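Local coordinates for digeranylgeranylglycerophospholipid reductase (Sulfolobus acidocaldarius, PDB 4OPC), which reduces the double bonds of the geranylgeranyl chains of archaeal membrane lipid precursors to give saturated archaeols, using one bound FAD per subunit, at residues M2-G13 and E146-A157; I285-T293 and A305-I316. All coordinates share one frame; numbering follows the deposited sequence.

How the contacts relate
The 9-12/153-156 half of contact 1 (2-13 with 146-157) and contact 2 (285-293 with 305-316) meet in one mixed sheet, in which strands 153-156 and 284-286 are neighbours; the centres of the two contacts lie about 17 Å apart. The backbone N of E156 probably donates a hydrogen bond to I285 O at 2.7 Å, and a second probable one joins E156 OE1 to S290 OG. On the face that helix 302-322 covers, V155 serves both contacts: its CG1 packs on I287 CD1 at 3.5 Å and its CG2 on I316 CD1. Both contacts end at the dinucleotide, contact 1 beside its adenine and ribose, contact 2 at the flavin-side phosphate and the ribityl chain.

Contact 1 (M2-G13 and E146-A157); sequences MKELKYDVLIIG and ELTVYSKVVVEA. With FDA (dihydroflavine-adenine dinucleotide), chain B.
The E4 carboxylate meets the Y150 ring at its edge, the carboxylate plane turned 89° from that of the ring, while T148 CG2 lies over one ring face. From there Y150 OH gives a weak hydrogen bond to E4 OE2 at 3.2 Å. The M2 side chain crosses those of E146 and T148 at about a right angle, and with CG anti to the backbone N (chi1 -171°) it carries SD to 3.2 Å from T148 OG1. The two chain segments run side by side in parallel twice over, first strand 3-6 along 145-150, then strand 9-12 along 153-156 in the Rossmann-type sheet that binds FAD. Between these pairs both chains turn, and K152 N bonds to D8 O at 2.9 Å from above the carbonyl plane. In the second pair L10 N bonds to V153 O, V155 N to L10 O and I12 N to V155 O. I12 CD1 packs on V154 CG1 at 3.6 Å, while V9 CG1 and V155 CG2 meet among the side chains facing helix 302-322. At the strand ends A157 N bonds to I12 O, and the cofactor closes in: I12 CG2 touches adenine N1A at 3.5 Å, and G13 CA comes within 3.4 Å of ribose O4B.

Contact 2 (I285-T293 and A305-I316); sequences IVIGDSGFT and AMISGYCAAKAI. With FDA (dihydroflavine-adenine dinucleotide), chain B.
This is a buried strand-to-helix packing in the FAD-binding Rossmann-type domain, where strand 284-286 and the loop after it rest on helix 302-322. Small helix residues let the isoleucines come close. A312 CB receives two methyls, I285 CG2 and I287 CG2, each at 3.8 Å, while I285 CD1 reaches farther along the helix to touch both A315 CB and I316 CG1. I287 places CG1 between its backbone N and carbonyl carbon (chi1 62°), which sends CD1 over G309, where no side chain intervenes. T293 returns to the same helix and sets CG2 against S308 CB at 3.8 Å.

S308 supplies the polar link. Its OG accepts a hydrogen bond from G288 N at 3.0 Å and donates one of 2.7 Å to A305 O, one turn back, which also takes the amide of G309. A chi1 of 71° turns the hydroxyl back toward that carbonyl. Just beyond, D289 N bonds to the phosphate oxygen O2P of the cofactor at 2.8 Å and D289 OD1 accepts from the ribityl O3', while G288 CA lies 3.3 Å from O2P. With both its proton and an acceptor site engaged, the S308 hydroxyl is fixed in rotation; it ties the G288 amide to the helix, an arrangement consistent with holding the neighbouring D289 amide in place at the phosphate.

Contact 1 (M2-G13 and E146-A157)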
loop_
_atom_site.group_PDB
_atom_site.type_symbol
_atom_site.label_atom_id
_atom_site.label_comp_id
_atom_site.label_asym_id
_atom_site.label_seq_id
_atom_site.Cartn_x
_atom_site.Cartn_y
_atom_site.Cartn_z
ATOM N N MET A 2 -32.287 -19.926 -0.382
ATOM C CA MET A 2 -30.911 -19.847 0.096
ATOM C C MET A 2 -30.865 -19.418 1.560
ATOM O O MET A 2 -31.629 -18.553 1.980
ATOM C CB MET A 2 -30.102 -18.862 -0.756
ATOM C CG MET A 2 -28.605 -18.871 -0.468
ATOM S SD MET A 2 -27.679 -17.494 -1.182
ATOM C CE MET A 2 -28.147 -17.588 -2.904
ATOM N N LYS A 3 -29.963 -20.027 2.324
ATOM C CA LYS A 3 -29.754 -19.688 3.734
ATOM C C LYS A 3 -29.362 -18.225 3.925
ATOM O O LYS A 3 -28.495 -17.709 3.217
ATOM C CB LYS A 3 -28.670 -20.590 4.327
ATOM C CG LYS A 3 -28.615 -20.618 5.845
ATOM C CD LYS A 3 -27.512 -21.555 6.325
ATOM C CE LYS A 3 -27.536 -21.730 7.836
ATOM N NZ LYS A 3 -26.387 -22.552 8.313
ATOM N N GLU A 4 -29.995 -17.568 4.894
ATOM C CA GLU A 4 -29.718 -16.168 5.209
ATOM C C GLU A 4 -29.286 -16.016 6.662
ATOM O O GLU A 4 -29.932 -16.556 7.568
ATOM C CB GLU A 4 -30.954 -15.301 4.970
ATOM C CG GLU A 4 -31.513 -15.351 3.557
ATOM C CD GLU A 4 -32.750 -14.486 3.395
ATOM O OE1 GLU A 4 -33.334 -14.081 4.422
ATOM O OE2 GLU A 4 -33.138 -14.209 2.240
ATOM N N LEU A 5 -28.209 -15.262 6.872
ATOM C CA LEU A 5 -27.641 -15.035 8.199
ATOM C C LEU A 5 -27.474 -13.544 8.473
ATOM O O LEU A 5 -27.204 -12.780 7.554
ATOM C CB LEU A 5 -26.295 -15.743 8.307
ATOM C CG LEU A 5 -26.361 -17.237 7.983
ATOM C CD1 LEU A 5 -24.966 -17.823 7.877
ATOM C CD2 LEU A 5 -27.177 -17.977 9.033
ATOM N N LYS A 6 -27.619 -13.136 9.732
ATOM C CA LYS A 6 -27.544 -11.722 10.115
ATOM C C LYS A 6 -26.305 -11.412 10.945
ATOM O O LYS A 6 -26.156 -11.919 12.057
ATOM C CB LYS A 6 -28.792 -11.323 10.908
ATOM C CG LYS A 6 -30.092 -11.507 10.154
ATOM C CD LYS A 6 -30.430 -10.293 9.313
ATOM C CE LYS A 6 -31.802 -10.447 8.673
ATOM N NZ LYS A 6 -32.846 -10.793 9.680
ATOM N N TYR A 7 -25.435 -10.559 10.408
ATOM C CA TYR A 7 -24.213 -10.147 11.082
ATOM C C TYR A 7 -24.189 -8.633 11.244
ATOM O O TYR A 7 -24.916 -7.912 10.565
ATOM C CB TYR A 7 -22.971 -10.609 10.297
ATOM C CG TYR A 7 -22.687 -12.083 10.481
ATOM C CD1 TYR A 7 -23.418 -13.037 9.799
ATOM C CD2 TYR A 7 -21.695 -12.515 11.350
ATOM C CE1 TYR A 7 -23.183 -14.391 9.981
ATOM C CE2 TYR A 7 -21.453 -13.870 11.542
ATOM C CZ TYR A 7 -22.187 -14.799 10.846
ATOM O OH TYR A 7 -21.969 -16.153 11.024
ATOM N N ASP A 8 -23.371 -8.150 12.166
ATOM C CA ASP A 8 -23.189 -6.716 12.294
ATOM C C ASP A 8 -22.254 -6.214 11.204
ATOM O O ASP A 8 -22.556 -5.222 10.529
ATOM C CB ASP A 8 -22.627 -6.369 13.665
ATOM C CG ASP A 8 -23.617 -6.635 14.764
ATOM O OD1 ASP A 8 -24.830 -6.359 14.568
ATOM O OD2 ASP A 8 -23.199 -7.131 15.831
ATOM N N VAL A 9 -21.125 -6.905 11.037
ATOM C CA VAL A 9 -20.090 -6.516 10.081
ATOM C C VAL A 9 -19.639 -7.741 9.296
ATOM O O VAL A 9 -19.449 -8.823 9.878
ATOM C CB VAL A 9 -18.855 -5.917 10.813
ATOM C CG1 VAL A 9 -17.772 -5.517 9.826
ATOM C CG2 VAL A 9 -19.273 -4.727 11.662
ATOM N N LEU A 10 -19.467 -7.580 7.984
ATOM C CA LEU A 10 -18.848 -8.592 7.135
ATOM C C LEU A 10 -17.554 -8.033 6.559
ATOM O O LEU A 10 -17.575 -6.990 5.891
ATOM C CB LEU A 10 -19.789 -8.984 5.999
ATOM C CG LEU A 10 -19.186 -9.835 4.879
ATOM C CD1 LEU A 10 -18.762 -11.212 5.390
ATOM C CD2 LEU A 10 -20.182 -9.967 3.748
ATOM N N ILE A 11 -16.440 -8.718 6.809
ATOM C CA ILE A 11 -15.137 -8.295 6.280
ATOM C C ILE A 11 -14.782 -9.244 5.161
ATOM O O ILE A 11 -14.770 -10.466 5.355
ATOM C CB ILE A 11 -14.040 -8.315 7.365
ATOM C CG1 ILE A 11 -14.454 -7.433 8.545
ATOM C CG2 ILE A 11 -12.691 -7.861 6.780
ATOM C CD1 ILE A 11 -13.619 -7.658 9.814
ATOM N N ILE A 12 -14.535 -8.683 3.982
ATOM C CA ILE A 12 -14.234 -9.487 2.805
ATOM C C ILE A 12 -12.760 -9.348 2.486
ATOM O O ILE A 12 -12.312 -8.305 1.986
ATOM C CB ILE A 12 -15.074 -9.078 1.596
ATOM C CG1 ILE A 12 -16.568 -9.069 1.946
ATOM C CG2 ILE A 12 -14.797 -10.009 0.430
ATOM C CD1 ILE A 12 -17.440 -8.559 0.814
ATOM N N GLY A 13 -12.014 -10.397 2.816
ATOM C CA GLY A 13 -10.571 -10.434 2.651
ATOM C C GLY A 13 -9.877 -10.415 3.995
ATOM O O GLY A 13 -10.243 -9.650 4.893
ATOM N N GLU A 146 -23.853 -22.017 -0.820
ATOM C CA GLU A 146 -24.048 -20.611 -1.129
ATOM C C GLU A 146 -24.904 -20.031 -0.013
ATOM O O GLU A 146 -25.946 -20.604 0.345
ATOM C CB GLU A 146 -24.738 -20.478 -2.486
ATOM C CG GLU A 146 -24.828 -19.082 -3.064
ATOM C CD GLU A 146 -25.336 -19.108 -4.497
ATOM O OE1 GLU A 146 -25.653 -20.214 -4.988
ATOM O OE2 GLU A 146 -25.419 -18.035 -5.133
ATOM N N LEU A 147 -24.450 -18.917 0.549
ATOM C CA LEU A 147 -25.094 -18.303 1.706
ATOM C C LEU A 147 -25.286 -16.816 1.471
ATOM O O LEU A 147 -24.437 -16.166 0.874
ATOM C CB LEU A 147 -24.203 -18.474 2.941
ATOM C CG LEU A 147 -23.814 -19.906 3.311
ATOM C CD1 LEU A 147 -22.317 -20.005 3.539
ATOM C CD2 LEU A 147 -24.576 -20.359 4.539
ATOM N N THR A 148 -26.388 -16.274 1.969
ATOM C CA THR A 148 -26.586 -14.839 1.982
ATOM C C THR A 148 -26.325 -14.313 3.385
ATOM O O THR A 148 -26.956 -14.751 4.356
ATOM C CB THR A 148 -28.011 -14.496 1.554
ATOM O OG1 THR A 148 -28.122 -14.649 0.133
ATOM C CG2 THR A 148 -28.356 -13.075 1.931
ATOM N N VAL A 149 -25.382 -13.387 3.492
ATOM C CA VAL A 149 -25.060 -12.776 4.768
ATOM C C VAL A 149 -25.436 -11.304 4.732
ATOM O O VAL A 149 -24.953 -10.549 3.886
ATOM C CB VAL A 149 -23.567 -12.948 5.110
ATOM C CG1 VAL A 149 -23.164 -12.024 6.253
ATOM C CG2 VAL A 149 -23.273 -14.409 5.436
ATOM N N TYR A 150 -26.306 -10.899 5.643
ATOM C CA TYR A 150 -26.674 -9.499 5.781
ATOM C C TYR A 150 -25.779 -8.853 6.816
ATOM O O TYR A 150 -25.409 -9.477 7.812
ATOM C CB TYR A 150 -28.140 -9.364 6.189
ATOM C CG TYR A 150 -29.089 -9.896 5.144
ATOM C CD1 TYR A 150 -29.295 -9.210 3.955
ATOM C CD2 TYR A 150 -29.763 -11.091 5.336
ATOM C CE1 TYR A 150 -30.164 -9.694 2.995
ATOM C CE2 TYR A 150 -30.635 -11.579 4.379
ATOM C CZ TYR A 150 -30.823 -10.875 3.209
ATOM O OH TYR A 150 -31.685 -11.347 2.246
ATOM N N SER A 151 -25.404 -7.606 6.566
ATOM C CA SER A 151 -24.558 -6.858 7.479
ATOM C C SER A 151 -24.945 -5.393 7.461
ATOM O O SER A 151 -25.485 -4.903 6.466
ATOM C CB SER A 151 -23.079 -7.016 7.080
ATOM O OG SER A 151 -22.844 -6.629 5.726
ATOM N N LYS A 152 -24.674 -4.682 8.550
ATOM C CA LYS A 152 -24.823 -3.226 8.536
ATOM C C LYS A 152 -23.709 -2.552 7.736
ATOM O O LYS A 152 -23.931 -1.522 7.098
ATOM C CB LYS A 152 -24.864 -2.648 9.958
ATOM C CG LYS A 152 -25.993 -3.152 10.819
ATOM C CD LYS A 152 -27.333 -3.164 10.076
ATOM C CE LYS A 152 -27.875 -1.777 9.818
ATOM N NZ LYS A 152 -29.202 -1.835 9.136
ATOM N N VAL A 153 -22.498 -3.101 7.813
ATOM C CA VAL A 153 -21.355 -2.572 7.074
ATOM C C VAL A 153 -20.544 -3.726 6.505
ATOM O O VAL A 153 -20.276 -4.718 7.199
ATOM C CB VAL A 153 -20.416 -1.713 7.969
ATOM C CG1 VAL A 153 -19.348 -1.019 7.122
ATOM C CG2 VAL A 153 -21.192 -0.679 8.757
ATOM N N VAL A 154 -20.175 -3.604 5.241
ATOM C CA VAL A 154 -19.205 -4.482 4.606
ATOM C C VAL A 154 -17.863 -3.751 4.614
ATOM O O VAL A 154 -17.791 -2.568 4.255
ATOM C CB VAL A 154 -19.595 -4.806 3.154
ATOM C CG1 VAL A 154 -18.426 -5.451 2.407
ATOM C CG2 VAL A 154 -20.797 -5.741 3.105
ATOM N N VAL A 155 -16.814 -4.439 5.050
ATOM C CA VAL A 155 -15.460 -3.921 4.929
ATOM C C VAL A 155 -14.850 -4.621 3.727
ATOM O O VAL A 155 -14.669 -5.843 3.734
ATOM C CB VAL A 155 -14.635 -4.199 6.202
ATOM C CG1 VAL A 155 -13.195 -3.781 5.993
ATOM C CG2 VAL A 155 -15.239 -3.464 7.392
ATOM N N GLU A 156 -14.598 -3.859 2.666
ATOM C CA GLU A 156 -14.063 -4.391 1.423
ATOM C C GLU A 156 -12.543 -4.350 1.513
ATOM O O GLU A 156 -11.929 -3.287 1.434
ATOM C CB GLU A 156 -14.559 -3.547 0.240
ATOM C CG GLU A 156 -14.929 -4.344 -1.011
ATOM C CD GLU A 156 -13.750 -4.655 -1.929
ATOM O OE1 GLU A 156 -12.598 -4.649 -1.460
ATOM O OE2 GLU A 156 -13.982 -4.959 -3.119
ATOM N N ALA A 157 -11.949 -5.520 1.693
ATOM C CA ALA A 157 -10.521 -5.654 1.922
ATOM C C ALA A 157 -9.951 -6.693 0.952
ATOM O O ALA A 157 -9.113 -7.519 1.323
ATOM C CB ALA A 157 -10.264 -6.057 3.368
HETATM P PA FDA B . -4.097 -8.615 0.103
HETATM O O1A FDA B . -4.056 -8.772 -1.367
HETATM O O2A FDA B . -2.857 -9.023 0.890
HETATM O O5B FDA B . -5.318 -9.443 0.676
HETATM C C5B FDA B . -6.581 -9.465 -0.018
HETATM C C4B FDA B . -7.298 -10.722 0.395
HETATM O O4B FDA B . -8.645 -10.696 -0.120
HETATM C C3B FDA B . -6.665 -12.025 -0.105
HETATM O O3B FDA B . -6.306 -12.872 0.985
HETATM C C2B FDA B . -7.728 -12.614 -1.053
HETATM O O2B FDA B . -7.762 -14.032 -1.023
HETATM C C1B FDA B . -9.008 -12.010 -0.495
HETATM N N9A FDA B . -10.131 -11.869 -1.415
HETATM C C8A FDA B . -10.161 -11.153 -2.586
HETATM N N7A FDA B . -11.337 -11.134 -3.170
HETATM C C5A FDA B . -12.138 -11.880 -2.316
HETATM C C6A FDA B . -13.511 -12.193 -2.339
HETATM N N6A FDA B . -14.361 -11.737 -3.261
HETATM N N1A FDA B . -14.004 -12.909 -1.310
HETATM C C2A FDA B . -13.164 -13.334 -0.360
HETATM N N3A FDA B . -11.865 -13.069 -0.210
HETATM C C4A FDA B . -11.416 -12.308 -1.215
HETATM N N1 FDA B . 4.264 -3.567 1.286
HETATM C C2 FDA B . 5.032 -3.397 2.410
HETATM O O2 FDA B . 4.592 -2.829 3.405
HETATM N N3 FDA B . 6.299 -3.918 2.386
HETATM C C4 FDA B . 6.940 -4.502 1.313
HETATM O O4 FDA B . 8.031 -5.045 1.477
HETATM C C4X FDA B . 6.128 -4.595 0.162
HETATM N N5 FDA B . 6.638 -5.187 -0.957
HETATM C C5X FDA B . 5.796 -5.596 -1.970
HETATM C C6 FDA B . 6.255 -6.438 -2.973
HETATM C C7 FDA B . 5.408 -6.936 -3.951
HETATM C C7M FDA B . 5.931 -7.948 -4.936
HETATM C C8 FDA B . 4.061 -6.544 -3.959
HETATM C C8M FDA B . 3.098 -7.124 -4.969
HETATM C C9 FDA B . 3.596 -5.680 -2.964
HETATM C C9A FDA B . 4.440 -5.221 -1.960
HETATM N N10 FDA B . 3.996 -4.380 -0.914
HETATM C C10 FDA B . 4.803 -4.179 0.184
HETATM C "C1'" FDA B . 2.573 -3.970 -0.804
HETATM C "C2'" FDA B . 1.819 -4.880 0.184
HETATM O "O2'" FDA B . 2.134 -6.254 -0.057
HETATM C "C3'" FDA B . 0.307 -4.693 0.034
HETATM O "O3'" FDA B . 0.031 -3.299 0.022
HETATM C "C4'" FDA B . -0.543 -5.298 1.159
HETATM O "O4'" FDA B . -0.163 -6.645 1.440
HETATM C "C5'" FDA B . -2.016 -5.232 0.829
HETATM O "O5'" FDA B . -2.780 -5.901 1.853
HETATM P P FDA B . -4.343 -6.119 1.653
HETATM O O1P FDA B . -4.827 -6.802 2.864
HETATM O O2P FDA B . -5.038 -4.832 1.232
HETATM O O3P FDA B . -4.464 -7.070 0.371
HETATM O O HOH W 1 -27.897 -21.984 1.531
#

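Contact 2 (I285-T293 and A305-I316)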
loop_
_atom_site.group_PDB
_atom_site.type_symbol
_atom_site.label_atom_id
_atom_site.label_comp_id
_atom_site.label_asym_id
_atom_site.label_seq_id
_atom_site.Cartn_x
_atom_site.Cartn_y
_atom_site.Cartn_z
ATOM N N ILE A 285 -17.234 0.230 3.696
ATOM C CA ILE A 285 -15.932 0.889 3.806
ATOM C C ILE A 285 -14.927 0.049 3.033
ATOM O O ILE A 285 -15.007 -1.188 3.053
ATOM C CB ILE A 285 -15.505 1.041 5.275
ATOM C CG1 ILE A 285 -16.311 2.162 5.940
ATOM C CG2 ILE A 285 -13.980 1.278 5.402
ATOM C CD1 ILE A 285 -16.094 2.244 7.449
ATOM N N VAL A 286 -13.997 0.709 2.339
ATOM C CA VAL A 286 -12.966 0.043 1.562
ATOM C C VAL A 286 -11.601 0.322 2.177
ATOM O O VAL A 286 -11.300 1.463 2.537
ATOM C CB VAL A 286 -12.989 0.558 0.110
ATOM C CG1 VAL A 286 -11.935 -0.150 -0.730
ATOM C CG2 VAL A 286 -14.374 0.367 -0.486
ATOM N N ILE A 287 -10.778 -0.718 2.309
ATOM C CA ILE A 287 -9.475 -0.593 2.963
ATOM C C ILE A 287 -8.375 -1.330 2.194
ATOM O O ILE A 287 -8.651 -2.106 1.265
ATOM C CB ILE A 287 -9.510 -1.070 4.435
ATOM C CG1 ILE A 287 -9.868 -2.555 4.513
ATOM C CG2 ILE A 287 -10.489 -0.240 5.260
ATOM C CD1 ILE A 287 -9.762 -3.122 5.924
ATOM N N GLY A 288 -7.124 -1.083 2.571
ATOM C CA GLY A 288 -5.999 -1.766 1.958
ATOM C C GLY A 288 -5.809 -1.460 0.481
ATOM O O GLY A 288 -6.222 -0.396 -0.014
ATOM N N ASP A 289 -5.189 -2.395 -0.232
ATOM C CA ASP A 289 -4.945 -2.193 -1.660
ATOM C C ASP A 289 -6.234 -1.898 -2.431
ATOM O O ASP A 289 -6.191 -1.165 -3.422
ATOM C CB ASP A 289 -4.266 -3.408 -2.312
ATOM C CG ASP A 289 -2.785 -3.544 -1.964
ATOM O OD1 ASP A 289 -2.227 -2.680 -1.258
ATOM O OD2 ASP A 289 -2.177 -4.543 -2.424
ATOM N N SER A 290 -7.361 -2.478 -2.013
ATOM C CA SER A 290 -8.623 -2.192 -2.684
ATOM C C SER A 290 -8.971 -0.713 -2.628
ATOM O O SER A 290 -9.631 -0.208 -3.523
ATOM C CB SER A 290 -9.743 -3.020 -2.060
ATOM O OG SER A 290 -10.953 -2.795 -2.760
ATOM N N GLY A 291 -8.541 -0.039 -1.565
ATOM C CA GLY A 291 -8.746 1.392 -1.408
ATOM C C GLY A 291 -7.527 2.223 -1.769
ATOM O O GLY A 291 -7.479 3.414 -1.462
ATOM N N PHE A 292 -6.537 1.591 -2.391
ATOM C CA PHE A 292 -5.299 2.252 -2.835
ATOM C C PHE A 292 -4.529 2.897 -1.678
ATOM O O PHE A 292 -4.113 4.052 -1.782
ATOM C CB PHE A 292 -5.558 3.302 -3.937
ATOM C CG PHE A 292 -6.446 2.822 -5.059
ATOM C CD1 PHE A 292 -6.368 1.517 -5.541
ATOM C CD2 PHE A 292 -7.369 3.691 -5.633
ATOM C CE1 PHE A 292 -7.170 1.095 -6.575
ATOM C CE2 PHE A 292 -8.192 3.264 -6.660
ATOM C CZ PHE A 292 -8.098 1.969 -7.126
ATOM N N THR A 293 -4.299 2.153 -0.604
ATOM C CA THR A 293 -3.611 2.708 0.572
ATOM C C THR A 293 -2.060 2.725 0.529
ATOM O O THR A 293 -1.401 3.201 1.449
ATOM C CB THR A 293 -4.120 2.048 1.862
ATOM O OG1 THR A 293 -4.034 0.620 1.736
ATOM C CG2 THR A 293 -5.573 2.430 2.107
ATOM N N ALA A 305 -2.074 -0.412 5.126
ATOM C CA ALA A 305 -3.216 -1.326 5.211
ATOM C C ALA A 305 -3.698 -1.420 6.650
ATOM O O ALA A 305 -4.900 -1.346 6.910
ATOM C CB ALA A 305 -2.838 -2.707 4.711
ATOM N N MET A 306 -2.767 -1.617 7.583
ATOM C CA MET A 306 -3.129 -1.663 9.006
ATOM C C MET A 306 -3.745 -0.352 9.498
ATOM O O MET A 306 -4.709 -0.372 10.258
ATOM C CB MET A 306 -1.932 -2.050 9.867
ATOM C CG MET A 306 -1.435 -3.469 9.583
ATOM S SD MET A 306 -0.271 -4.085 10.800
ATOM C CE MET A 306 1.084 -3.059 10.306
ATOM N N ILE A 307 -3.200 0.780 9.058
ATOM C CA ILE A 307 -3.801 2.064 9.404
ATOM C C ILE A 307 -5.242 2.106 8.893
ATOM O O ILE A 307 -6.152 2.516 9.609
ATOM C CB ILE A 307 -2.993 3.237 8.823
ATOM C CG1 ILE A 307 -1.590 3.284 9.444
ATOM C CG2 ILE A 307 -3.746 4.542 9.056
ATOM C CD1 ILE A 307 -0.691 4.368 8.836
ATOM N N SER A 308 -5.464 1.675 7.660
ATOM C CA SER A 308 -6.820 1.706 7.124
ATOM C C SER A 308 -7.776 0.787 7.904
ATOM O O SER A 308 -8.930 1.142 8.086
ATOM C CB SER A 308 -6.837 1.446 5.601
ATOM O OG SER A 308 -6.532 0.095 5.275
ATOM N N GLY A 309 -7.291 -0.352 8.396
ATOM C CA GLY A 309 -8.121 -1.219 9.218
ATOM C C GLY A 309 -8.479 -0.568 10.540
ATOM O O GLY A 309 -9.615 -0.699 11.026
ATOM N N TYR A 310 -7.503 0.104 11.147
ATOM C CA TYR A 310 -7.720 0.889 12.353
ATOM C C TYR A 310 -8.800 1.953 12.127
ATOM O O TYR A 310 -9.721 2.087 12.929
ATOM C CB TYR A 310 -6.388 1.505 12.809
ATOM C CG TYR A 310 -6.488 2.640 13.808
ATOM C CD1 TYR A 310 -6.476 2.394 15.167
ATOM C CD2 TYR A 310 -6.562 3.964 13.377
ATOM C CE1 TYR A 310 -6.561 3.434 16.080
ATOM C CE2 TYR A 310 -6.647 5.006 14.276
ATOM C CZ TYR A 310 -6.648 4.733 15.627
ATOM O OH TYR A 310 -6.730 5.766 16.534
ATOM N N CYS A 311 -8.692 2.701 11.035
ATOM C CA CYS A 311 -9.662 3.764 10.777
ATOM C C CYS A 311 -11.036 3.190 10.479
ATOM O O CYS A 311 -12.051 3.769 10.864
ATOM C CB CYS A 311 -9.206 4.642 9.610
ATOM S SG CYS A 311 -7.793 5.727 10.009
ATOM N N ALA A 312 -11.079 2.050 9.795
ATOM C CA ALA A 312 -12.357 1.410 9.526
ATOM C C ALA A 312 -13.044 0.989 10.812
ATOM O O ALA A 312 -14.246 1.208 10.984
ATOM C CB ALA A 312 -12.174 0.214 8.611
ATOM N N ALA A 313 -12.286 0.379 11.714
ATOM C CA ALA A 313 -12.852 -0.052 12.984
ATOM C C ALA A 313 -13.408 1.146 13.754
ATOM O O ALA A 313 -14.512 1.081 14.321
ATOM C CB ALA A 313 -11.813 -0.776 13.803
ATOM N N LYS A 314 -12.659 2.244 13.769
ATOM C CA LYS A 314 -13.110 3.446 14.474
ATOM C C LYS A 314 -14.421 3.987 13.901
ATOM O O LYS A 314 -15.340 4.344 14.650
ATOM C CB LYS A 314 -12.042 4.534 14.400
ATOM C CG LYS A 314 -11.010 4.480 15.504
ATOM C CD LYS A 314 -10.057 5.665 15.402
ATOM C CE LYS A 314 -10.818 6.981 15.306
ATOM N NZ LYS A 314 -9.913 8.160 15.415
ATOM N N ALA A 315 -14.506 4.047 12.579
ATOM C CA ALA A 315 -15.680 4.576 11.905
ATOM C C ALA A 315 -16.895 3.684 12.145
ATOM O O ALA A 315 -18.015 4.169 12.341
ATOM C CB ALA A 315 -15.404 4.718 10.409
ATOM N N ILE A 316 -16.669 2.377 12.131
ATOM C CA ILE A 316 -17.747 1.421 12.330
ATOM C C ILE A 316 -18.292 1.498 13.748
ATOM O O ILE A 316 -19.511 1.507 13.949
ATOM C CB ILE A 316 -17.276 0.007 11.971
ATOM C CG1 ILE A 316 -17.151 -0.093 10.454
ATOM C CG2 ILE A 316 -18.242 -1.054 12.495
ATOM C CD1 ILE A 316 -16.379 -1.301 9.984
HETATM P PA FDA B . -4.097 -8.615 0.103
HETATM O O1A FDA B . -4.056 -8.772 -1.367
HETATM O O2A FDA B . -2.857 -9.023 0.890
HETATM O O5B FDA B . -5.318 -9.443 0.676
HETATM C C5B FDA B . -6.581 -9.465 -0.018
HETATM C C4B FDA B . -7.298 -10.722 0.395
HETATM O O4B FDA B . -8.645 -10.696 -0.120
HETATM C C3B FDA B . -6.665 -12.025 -0.105
HETATM O O3B FDA B . -6.306 -12.872 0.985
HETATM C C2B FDA B . -7.728 -12.614 -1.053
HETATM O O2B FDA B . -7.762 -14.032 -1.023
HETATM C C1B FDA B . -9.008 -12.010 -0.495
HETATM N N9A FDA B . -10.131 -11.869 -1.415
HETATM C C8A FDA B . -10.161 -11.153 -2.586
HETATM N N7A FDA B . -11.337 -11.134 -3.170
HETATM C C5A FDA B . -12.138 -11.880 -2.316
HETATM C C6A FDA B . -13.511 -12.193 -2.339
HETATM N N6A FDA B . -14.361 -11.737 -3.261
HETATM N N1A FDA B . -14.004 -12.909 -1.310
HETATM C C2A FDA B . -13.164 -13.334 -0.360
HETATM N N3A FDA B . -11.865 -13.069 -0.210
HETATM C C4A FDA B . -11.416 -12.308 -1.215
HETATM N N1 FDA B . 4.264 -3.567 1.286
HETATM C C2 FDA B . 5.032 -3.397 2.410
HETATM O O2 FDA B . 4.592 -2.829 3.405
HETATM N N3 FDA B . 6.299 -3.918 2.386
HETATM C C4 FDA B . 6.940 -4.502 1.313
HETATM O O4 FDA B . 8.031 -5.045 1.477
HETATM C C4X FDA B . 6.128 -4.595 0.162
HETATM N N5 FDA B . 6.638 -5.187 -0.957
HETATM C C5X FDA B . 5.796 -5.596 -1.970
HETATM C C6 FDA B . 6.255 -6.438 -2.973
HETATM C C7 FDA B . 5.408 -6.936 -3.951
HETATM C C7M FDA B . 5.931 -7.948 -4.936
HETATM C C8 FDA B . 4.061 -6.544 -3.959
HETATM C C8M FDA B . 3.098 -7.124 -4.969
HETATM C C9 FDA B . 3.596 -5.680 -2.964
HETATM C C9A FDA B . 4.440 -5.221 -1.960
HETATM N N10 FDA B . 3.996 -4.380 -0.914
HETATM C C10 FDA B . 4.803 -4.179 0.184
HETATM C "C1'" FDA B . 2.573 -3.970 -0.804
HETATM C "C2'" FDA B . 1.819 -4.880 0.184
HETATM O "O2'" FDA B . 2.134 -6.254 -0.057
HETATM C "C3'" FDA B . 0.307 -4.693 0.034
HETATM O "O3'" FDA B . 0.031 -3.299 0.022
HETATM C "C4'" FDA B . -0.543 -5.298 1.159
HETATM O "O4'" FDA B . -0.163 -6.645 1.440
HETATM C "C5'" FDA B . -2.016 -5.232 0.829
HETATM O "O5'" FDA B . -2.780 -5.901 1.853
HETATM P P FDA B . -4.343 -6.119 1.653
HETATM O O1P FDA B . -4.827 -6.802 2.864
HETATM O O2P FDA B . -5.038 -4.832 1.232
HETATM O O3P FDA B . -4.464 -7.070 0.371
#